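Local coordinates for protein triphenylmethane reductase (Citrobacter sp., PDB 2JL1) that probably uses NADPH to reduce triphenylmethane dyes, a reaction of interest for the bioremediation of dye-contaminated waste, at residues 233-238 with 243-248. Residues are numbered along the deposited sequence; the frame is centred on the assembly and turned at random.
Sequences NFLVNA and PFTEIT. Unlike the reference sequence in segment 243-248: Thr245 (reference Ala).
Leu235 and Thr248 make one of the two plainly apolar contacts here: Leu235 CD1 lies against the methyl of Thr248, 3.7 Å from CG2, and is almost as near to Thr248 CB. The leucine gets there with CG anti to its own carbonyl carbon (chi1 -67°), while its CB side lies along Thr245, the two side chains running past each other in opposite directions. One residue on, Val236 meets Thr245 methyl to methyl and nearly at right angles. Val236 CG2 and Thr245 CG2 are 3.3 Å apart, tight for two carbons. The model also sets Thr245 OG1 implausibly close to Leu235 CB, so the exact placing of that hydroxyl is doubtful. Position 245 is alanine in the reference sequence.

The polar links between the helices use Lys232, just ahead of 233-238 on helix 228-237. As modelled, Thr245 OG1 is hydrogen-bonded to its carbonyl, a detail that shares the doubt over the hydroxyl, and Glu246 OE1 forms a salt bridge with Lys232 NZ. Thr248 OG1 turns back to its own helix, 2.9 Å from Phe244 O. Thr248 N bonds the same oxygen from the opposite face of the carbonyl plane, and the hydroxyl also sits over one face of the Phe244 ring, toward its rim.

The axes of 233-237 and 243-248, on helices 228-237 and 242-256, come within 8.9 Å at 143°, roughly antiparallel. Val240, in the short connection, packs on both Leu235 and Thr245. This is a helical hairpin within an NmrA-like, NADP-binding Rossmann protein; the side chain of Thr248 lies about 10 Å from the bound NADP.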
loop_
_atom_site.group_PDB
_atom_site.type_symbol
_atom_site.label_atom_id
_atom_site.label_comp_id
_atom_site.label_asym_id
_atom_site.label_seq_id
_atom_site.Cartn_x
_atom_site.Cartn_y
_atom_site.Cartn_z
ATOM N N ASN A 233 -31.763 -4.781 -10.026
ATOM C CA ASN A 233 -33.214 -4.836 -9.827
ATOM C C ASN A 233 -33.793 -6.238 -9.614
ATOM O O ASN A 233 -34.743 -6.418 -8.832
ATOM C CB ASN A 233 -33.939 -4.195 -11.014
ATOM C CG ASN A 233 -33.576 -2.731 -11.216
ATOM O OD1 ASN A 233 -32.869 -2.121 -10.403
ATOM N ND2 ASN A 233 -34.073 -2.155 -12.302
ATOM N N PHE A 234 -33.248 -7.219 -10.323
ATOM C CA PHE A 234 -33.669 -8.609 -10.169
ATOM C C PHE A 234 -33.402 -9.079 -8.733
ATOM O O PHE A 234 -34.247 -9.727 -8.113
ATOM C CB PHE A 234 -32.958 -9.521 -11.195
ATOM C CG PHE A 234 -33.048 -10.991 -10.866
ATOM C CD1 PHE A 234 -34.202 -11.715 -11.170
ATOM C CD2 PHE A 234 -31.993 -11.639 -10.225
ATOM C CE1 PHE A 234 -34.296 -13.066 -10.854
ATOM C CE2 PHE A 234 -32.074 -12.996 -9.906
ATOM C CZ PHE A 234 -33.229 -13.712 -10.220
ATOM N N LEU A 235 -32.238 -8.718 -8.208
ATOM C CA LEU A 235 -31.807 -9.162 -6.898
ATOM C C LEU A 235 -32.600 -8.482 -5.781
ATOM O O LEU A 235 -33.011 -9.151 -4.825
ATOM C CB LEU A 235 -30.308 -8.927 -6.714
ATOM C CG LEU A 235 -29.312 -9.731 -7.577
ATOM C CD1 LEU A 235 -27.882 -9.277 -7.300
ATOM C CD2 LEU A 235 -29.458 -11.254 -7.366
ATOM N N VAL A 236 -32.814 -7.171 -5.899
ATOM C CA VAL A 236 -33.623 -6.437 -4.910
ATOM C C VAL A 236 -35.024 -7.027 -4.876
ATOM O O VAL A 236 -35.545 -7.329 -3.800
ATOM C CB VAL A 236 -33.627 -4.902 -5.126
ATOM C CG1 VAL A 236 -34.462 -4.191 -4.047
ATOM C CG2 VAL A 236 -32.217 -4.354 -5.079
ATOM N N ASN A 237 -35.612 -7.246 -6.048
ATOM C CA ASN A 237 -36.905 -7.915 -6.133
ATOM C C ASN A 237 -36.945 -9.316 -5.512
ATOM O O ASN A 237 -38.024 -9.826 -5.191
ATOM C CB ASN A 237 -37.392 -7.962 -7.576
ATOM C CG ASN A 237 -38.149 -6.716 -7.971
ATOM O OD1 ASN A 237 -38.809 -6.695 -9.010
ATOM N ND2 ASN A 237 -38.077 -5.665 -7.137
ATOM N N ALA A 238 -35.778 -9.931 -5.337
ATOM C CA ALA A 238 -35.704 -11.271 -4.770
ATOM C C ALA A 238 -35.260 -11.198 -3.304
ATOM O O ALA A 238 -34.941 -12.214 -2.685
ATOM C CB ALA A 238 -34.787 -12.172 -5.609
ATOM N N PRO A 243 -27.515 -2.493 -1.034
ATOM C CA PRO A 243 -26.049 -2.524 -0.993
ATOM C C PRO A 243 -25.434 -3.840 -1.477
ATOM O O PRO A 243 -24.500 -3.805 -2.272
ATOM C CB PRO A 243 -25.730 -2.312 0.494
ATOM C CG PRO A 243 -26.940 -1.670 1.052
ATOM C CD PRO A 243 -28.083 -2.264 0.308
ATOM N N PHE A 244 -25.926 -4.983 -0.999
ATOM C CA PHE A 244 -25.358 -6.276 -1.406
ATOM C C PHE A 244 -25.699 -6.603 -2.869
ATOM O O PHE A 244 -24.906 -7.208 -3.580
ATOM C CB PHE A 244 -25.790 -7.414 -0.468
ATOM C CG PHE A 244 -25.011 -8.699 -0.665
ATOM C CD1 PHE A 244 -23.673 -8.797 -0.257
ATOM C CD2 PHE A 244 -25.611 -9.811 -1.261
ATOM C CE1 PHE A 244 -22.947 -9.979 -0.445
ATOM C CE2 PHE A 244 -24.896 -10.997 -1.449
ATOM C CZ PHE A 244 -23.553 -11.077 -1.037
ATOM N N THR A 245 -26.868 -6.170 -3.317
ATOM C CA THR A 245 -27.282 -6.399 -4.693
ATOM C C THR A 245 -26.380 -5.640 -5.684
ATOM O O THR A 245 -26.064 -6.128 -6.777
ATOM C CB THR A 245 -28.760 -6.053 -4.880
ATOM O OG1 THR A 245 -29.256 -6.727 -6.033
ATOM C CG2 THR A 245 -28.962 -4.574 -5.059
ATOM N N GLU A 246 -25.963 -4.451 -5.257
ATOM C CA GLU A 246 -25.020 -3.615 -5.974
ATOM C C GLU A 246 -23.644 -4.263 -6.015
ATOM O O GLU A 246 -23.003 -4.250 -7.063
ATOM C CB GLU A 246 -24.947 -2.229 -5.315
ATOM C CG GLU A 246 -23.668 -1.457 -5.559
ATOM C CD GLU A 246 -23.504 -1.005 -6.989
ATOM O OE1 GLU A 246 -24.520 -0.583 -7.596
ATOM O OE2 GLU A 246 -22.350 -1.056 -7.497
ATOM N N ILE A 247 -23.196 -4.820 -4.885
ATOM C CA ILE A 247 -21.895 -5.493 -4.807
ATOM C C ILE A 247 -21.856 -6.723 -5.734
ATOM O O ILE A 247 -20.884 -6.959 -6.452
ATOM C CB ILE A 247 -21.571 -5.979 -3.356
ATOM C CG1 ILE A 247 -21.700 -4.849 -2.321
ATOM C CG2 ILE A 247 -20.178 -6.654 -3.305
ATOM C CD1 ILE A 247 -20.640 -3.747 -2.392
ATOM N N THR A 248 -22.930 -7.495 -5.702
ATOM C CA THR A 248 -23.045 -8.702 -6.501
ATOM C C THR A 248 -23.029 -8.363 -8.004
ATOM O O THR A 248 -22.281 -8.971 -8.778
ATOM C CB THR A 248 -24.324 -9.444 -6.113
ATOM O OG1 THR A 248 -24.231 -9.808 -4.722
ATOM C CG2 THR A 248 -24.529 -10.692 -6.963
#